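Local coordinates for protein probable glutaminase ybaS (Escherichia coli, PDB 1U60) that catalyses the hydrolysis of L-glutamine to L-glutamate and ammonium as a homotetrameric glutaminase with a beta-lactamase-type fold, at residues A[242-247]-A[257-262]; A[113-118]-A[236-241]. One frame throughout, in Å; residues are numbered along the deposited sequence. Where two conformers were deposited one is given.

Contact 1. Residues A[242-247]-A[257-262]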
loop_
_atom_site.group_PDB
_atom_site.type_symbol
_atom_site.label_atom_id
_atom_site.label_comp_id
_atom_site.label_asym_id
_atom_site.label_seq_id
_atom_site.Cartn_x
_atom_site.Cartn_y
_atom_site.Cartn_z
ATOM N N GLY A 242 8.063 0.789 1.396
ATOM C CA GLY A 242 9.382 0.644 0.786
ATOM C C GLY A 242 10.084 1.938 0.392
ATOM O O GLY A 242 11.297 1.969 0.271
ATOM N N LEU A 243 9.298 2.987 0.128
ATOM C CA LEU A 243 9.847 4.339 -0.125
ATOM C C LEU A 243 9.538 5.311 1.019
ATOM O O LEU A 243 9.424 6.539 0.801
ATOM C CB LEU A 243 9.375 4.879 -1.476
ATOM C CG LEU A 243 10.267 4.372 -2.617
ATOM C CD1 LEU A 243 9.870 2.961 -3.073
ATOM C CD2 LEU A 243 10.227 5.297 -3.770
ATOM N N TYR A 244 9.334 4.757 2.209
ATOM C CA TYR A 244 9.139 5.535 3.443
ATOM C C TYR A 244 7.844 6.354 3.315
ATOM O O TYR A 244 6.810 5.809 2.905
ATOM C CB TYR A 244 10.408 6.311 3.829
ATOM C CG TYR A 244 11.553 5.306 4.022
ATOM C CD1 TYR A 244 11.596 4.524 5.148
ATOM C CD2 TYR A 244 12.434 5.019 2.989
ATOM C CE1 TYR A 244 12.590 3.530 5.318
ATOM C CE2 TYR A 244 13.408 4.026 3.132
ATOM C CZ TYR A 244 13.451 3.273 4.303
ATOM O OH TYR A 244 14.432 2.300 4.410
ATOM N N GLY A 245 7.897 7.626 3.675
ATOM C CA GLY A 245 6.715 8.478 3.649
ATOM C C GLY A 245 6.200 8.777 2.259
ATOM O O GLY A 245 5.175 9.426 2.113
ATOM N N ARG A 246 6.937 8.378 1.235
ATOM C CA ARG A 246 6.500 8.578 -0.160
ATOM C C ARG A 246 6.077 7.300 -0.837
ATOM O O ARG A 246 5.992 7.221 -2.052
ATOM C CB ARG A 246 7.620 9.211 -0.991
ATOM C CG ARG A 246 8.076 10.536 -0.441
ATOM C CD ARG A 246 7.559 11.689 -1.201
ATOM N NE ARG A 246 6.489 12.368 -0.522
ATOM C CZ ARG A 246 5.762 13.336 -1.086
ATOM N NH1 ARG A 246 6.029 13.731 -2.335
ATOM N NH2 ARG A 246 4.759 13.880 -0.431
ATOM N N SER A 247 5.832 6.277 -0.041
ATOM C CA SER A 247 5.358 5.039 -0.589
ATOM C C SER A 247 4.004 5.158 -1.248
ATOM O O SER A 247 3.750 4.575 -2.297
ATOM C CB SER A 247 5.282 3.984 0.492
ATOM O OG SER A 247 6.574 3.703 1.036
ATOM N N PRO A 257 5.370 -2.437 -6.416
ATOM C CA PRO A 257 6.092 -2.543 -5.124
ATOM C C PRO A 257 7.540 -2.197 -5.283
ATOM O O PRO A 257 8.184 -2.710 -6.178
ATOM C CB PRO A 257 5.932 -4.006 -4.715
ATOM C CG PRO A 257 5.299 -4.689 -5.891
ATOM C CD PRO A 257 4.791 -3.721 -6.849
ATOM N N GLY A 258 8.035 -1.345 -4.401
ATOM C CA GLY A 258 9.387 -0.812 -4.561
ATOM C C GLY A 258 10.122 -0.698 -3.237
ATOM O O GLY A 258 9.573 -0.896 -2.151
ATOM N N LYS A 259 11.400 -0.358 -3.362
ATOM C CA LYS A 259 12.256 -0.114 -2.203
ATOM C C LYS A 259 13.378 0.814 -2.577
ATOM O O LYS A 259 14.001 0.650 -3.629
ATOM C CB LYS A 259 12.837 -1.414 -1.678
ATOM C CG LYS A 259 13.644 -1.310 -0.395
ATOM C CD LYS A 259 12.790 -1.192 0.852
ATOM C CE LYS A 259 13.505 -0.614 2.066
ATOM N NZ LYS A 259 13.694 0.870 2.067
ATOM N N SER A 260 13.690 1.739 -1.693
ATOM C CA SER A 260 14.811 2.626 -1.866
ATOM C C SER A 260 15.868 2.358 -0.777
ATOM O O SER A 260 15.570 1.725 0.298
ATOM C CB SER A 260 14.373 4.055 -1.711
ATOM O OG SER A 260 13.984 4.284 -0.356
ATOM N N GLY A 261 17.080 2.852 -1.040
ATOM C CA GLY A 261 18.180 2.890 -0.050
ATOM C C GLY A 261 19.009 4.157 -0.203
ATOM O O GLY A 261 19.014 4.744 -1.265
ATOM N N VAL A 262 19.751 4.538 0.830
ATOM C CA VAL A 262 20.533 5.812 0.785
ATOM C C VAL A 262 21.823 5.756 -0.064
ATOM O O VAL A 262 22.442 6.789 -0.315
ATOM C CB VAL A 262 20.834 6.396 2.222
ATOM C CG1 VAL A 262 19.525 6.701 2.923
ATOM C CG2 VAL A 262 21.713 5.490 3.038
#
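The amine of Lys259 reaches three oxygens, the first being Tyr244 OH, 2.8 Å from NZ. NZ also donates to the carbonyl O of its neighbour Ser260, at 2.7 Å. The third bond, from NZ to Gly242 O, is longer at 3.2 Å. The lysine chain leaves with CG anti to the backbone N (chi1 -175°), then bends at chi2 and chi4, so that the amine curls back over the 242-247 loop although CB starts out pointing away from it. Gly242 O is gripped twice, because Ser260 N also donates to it at 3.1 Å; both donors stand above the carbonyl plane rather than on a lone pair. The Tyr244 hydroxyl has further hydrogen-bond partners in Ser66 OG and Lys69 NZ, and the two lysine amines, if charged, could lower the pKa of the phenol. Ser66, Tyr244 and Val262 are predicted to bind substrate, consistent with this polar cluster lying at the active site.

Ser260 OG meets the edge of the Tyr244 ring, 3.5 Å from CE2, while its hydrogen-bond partner is Asn288 OD1. Gly242 packs directly on the strand, with CA 3.3 Å from Gly258 O in a CA-H...O contact. Leu243 lays CD1 alongside the Gly258-Lys259 peptide. Within the loop, Ser247 OG donates to Tyr244 O and accepts from Leu243 N, tying the turn together.

The loop follows helix 231-241, leads into helix 247-253 and is held on strand 258-260, within this chain an outermost strand of the five-stranded antiparallel sheet, whose inner neighbour is strand 265-270.

Contact 2. Residues A[113-118]-A[236-241]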
loop_
_atom_site.group_PDB
_atom_site.type_symbol
_atom_site.label_atom_id
_atom_site.label_comp_id
_atom_site.label_asym_id
_atom_site.label_seq_id
_atom_site.Cartn_x
_atom_site.Cartn_y
_atom_site.Cartn_z
ATOM N N SER A 113 6.338 -2.147 10.819
ATOM C CA SER A 113 6.787 -2.546 9.470
ATOM C C SER A 113 8.227 -3.042 9.517
ATOM O O SER A 113 9.076 -2.348 10.095
ATOM C CB SER A 113 6.721 -1.377 8.470
ATOM O OG SER A 113 7.398 -1.710 7.234
ATOM N N PRO A 114 8.539 -4.166 8.864
ATOM C CA PRO A 114 9.954 -4.616 8.733
ATOM C C PRO A 114 10.799 -3.700 7.871
ATOM O O PRO A 114 11.984 -3.894 7.780
ATOM C CB PRO A 114 9.867 -5.964 8.009
ATOM C CG PRO A 114 8.427 -6.152 7.624
ATOM C CD PRO A 114 7.584 -5.098 8.243
ATOM N N LEU A 115 10.177 -2.722 7.231
ATOM C CA LEU A 115 10.885 -1.804 6.341
ATOM C C LEU A 115 11.190 -0.423 6.892
ATOM O O LEU A 115 11.777 0.349 6.186
ATOM C CB LEU A 115 10.220 -1.738 4.964
ATOM C CG LEU A 115 9.927 -3.054 4.280
ATOM C CD1 LEU A 115 9.357 -2.834 2.871
ATOM C CD2 LEU A 115 11.188 -3.973 4.193
ATOM N N VAL A 116 10.747 -0.088 8.118
ATOM C CA VAL A 116 11.318 1.062 8.801
ATOM C C VAL A 116 12.491 0.563 9.653
ATOM O O VAL A 116 12.639 -0.626 9.834
ATOM C CB VAL A 116 10.308 1.855 9.609
ATOM C CG1 VAL A 116 9.176 2.328 8.668
ATOM C CG2 VAL A 116 9.802 1.045 10.808
ATOM N N ASN A 117 13.363 1.447 10.094
ATOM C CA ASN A 117 14.584 0.964 10.777
ATOM C C ASN A 117 14.272 0.059 12.004
ATOM O O ASN A 117 14.896 -0.956 12.231
ATOM C CB ASN A 117 15.457 2.148 11.226
ATOM C CG ASN A 117 16.301 2.738 10.108
ATOM O OD1 ASN A 117 15.973 2.668 8.923
ATOM N ND2 ASN A 117 17.385 3.434 10.509
ATOM N N ALA A 118 13.296 0.470 12.802
ATOM C CA ALA A 118 12.960 -0.263 14.016
ATOM C C ALA A 118 12.473 -1.678 13.637
ATOM O O ALA A 118 12.935 -2.668 14.186
ATOM C CB ALA A 118 11.858 0.529 14.810
ATOM N N ALA A 236 3.909 -6.949 -0.509
ATOM C CA ALA A 236 2.922 -6.162 0.205
ATOM C C ALA A 236 3.623 -5.193 1.146
ATOM O O ALA A 236 3.288 -3.991 1.183
ATOM C CB ALA A 236 1.982 -7.039 0.993
ATOM N N GLU A 237 4.610 -5.688 1.878
ATOM C CA GLU A 237 5.352 -4.828 2.796
ATOM C C GLU A 237 6.037 -3.688 2.032
ATOM O O GLU A 237 6.006 -2.522 2.501
ATOM C CB GLU A 237 6.386 -5.633 3.591
ATOM C CG GLU A 237 5.814 -6.704 4.578
ATOM C CD GLU A 237 5.332 -6.241 5.921
ATOM O OE1 GLU A 237 5.023 -5.024 6.115
ATOM O OE2 GLU A 237 5.230 -7.152 6.835
ATOM N N MET A 238 6.630 -4.011 0.884
ATOM C CA MET A 238 7.252 -3.011 0.031
ATOM C C MET A 238 6.205 -1.973 -0.430
ATOM O O MET A 238 6.486 -0.770 -0.384
ATOM C CB MET A 238 7.916 -3.656 -1.177
ATOM C CG MET A 238 9.235 -4.402 -0.810
ATOM S SD MET A 238 9.820 -5.501 -2.113
ATOM C CE MET A 238 10.271 -4.326 -3.391
ATOM N N MET A 239 5.025 -2.405 -0.867
ATOM C CA MET A 239 4.030 -1.441 -1.350
ATOM C C MET A 239 3.691 -0.481 -0.219
ATOM O O MET A 239 3.448 0.690 -0.482
ATOM C CB MET A 239 2.757 -2.139 -1.840
ATOM C CG MET A 239 1.737 -1.214 -2.555
ATOM S SD MET A 239 2.184 -0.614 -4.104
ATOM C CE MET A 239 2.391 -1.955 -4.974
ATOM N N MET A 240 3.645 -0.962 1.025
ATOM C CA MET A 240 3.162 -0.102 2.089
ATOM C C MET A 240 4.208 0.898 2.601
ATOM O O MET A 240 3.870 1.978 3.039
ATOM C CB MET A 240 2.614 -0.932 3.237
ATOM C CG MET A 240 1.517 -1.905 2.847
ATOM S SD MET A 240 0.058 -1.270 2.037
ATOM C CE MET A 240 -0.496 -0.033 3.300
ATOM N N GLU A 241 5.476 0.552 2.529
ATOM C CA GLU A 241 6.513 1.312 3.244
ATOM C C GLU A 241 7.884 1.414 2.558
ATOM O O GLU A 241 8.771 2.067 3.086
ATOM C CB GLU A 241 6.691 0.631 4.615
ATOM C CG GLU A 241 7.536 1.311 5.649
ATOM C CD GLU A 241 6.981 2.668 6.076
ATOM O OE1 GLU A 241 5.842 2.711 6.608
ATOM O OE2 GLU A 241 7.701 3.679 5.948
HETATM O O HOH W 1 5.626 -2.475 5.404
HETATM O O HOH W 2 11.293 1.066 3.405
#
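Leu115 points its side chain at helix 231-241. Its CG is anti to the carbonyl carbon and the chain runs on extended (chi2 -176°), which sets CD1 over the backbone at Glu237 and Met238, 3.4 Å from Glu237 O. The same methyl meets Met238 CG at 4.0 Å; the Met238 side chain packs on Leu267 and Val269 of strand 265-270.

Two glutamates from successive turns of the helix meet the 113-116 turn. Glu237 bends at chi2 (-81°), and its side chain and that of Pro114 cross at about a right angle, the carboxylate ending against CG and CD of the ring; Glu237 OE1 lies 3.3 Å from Pro114 CD. Glu241 instead starts with CG anti to the backbone N and bends at chi2, carrying OE2 to within 3.4 Å of Val116 CG1. Its CG comes within 3.4 Å of Ser113 OG. Its other oxygen, OE1, accepts a hydrogen bond from Thr94 N.

No direct hydrogen bond crosses the interface, and water supplies the polar link. One water accepts from Ser113 OG at 2.7 Å and donates to both Glu237 O and Glu237 OE1, tying the bent carboxylate to its own helix. A second water donates to Leu115 O and Glu241 O. Ser113 OG, anti to its backbone N (chi1 169°), also accepts from Leu115 N at 3.0 Å.

That last bond closes an ST turn, overlaid on a type I beta turn from Ser113 to Val116 that ends at the N-cap of helix 117-126. Leu115 O and Asn117 OD1 both accept from Lys69 NZ. With Asn117 predicted to bind substrate, the turn probably lines the active site of this beta-lactamase-clan glutaminase.

In the fold
Both contacts are buried, their centres about 8 Å apart, and the same chain passes from one into the other: helix 231-241 supplies one side of contact 2 and runs on into the loop of contact 1. They touch where Tyr244 CE1 nears Leu115 O and where Met238 lies against Gly258. Contact 1 is bound directly, by a lysine and a backbone bond to an outer strand of the sheet, whereas contact 2 joins a turn to a helix through one leucine methyl, glutamate side chains laid on Pro114 and Val116, and two waters. Lys69 bridges them, bonded to Tyr244 OH in one and to Leu115 O and Asn117 OD1 in the other, so the two probably border one predicted substrate site. Both also reach the second subunit.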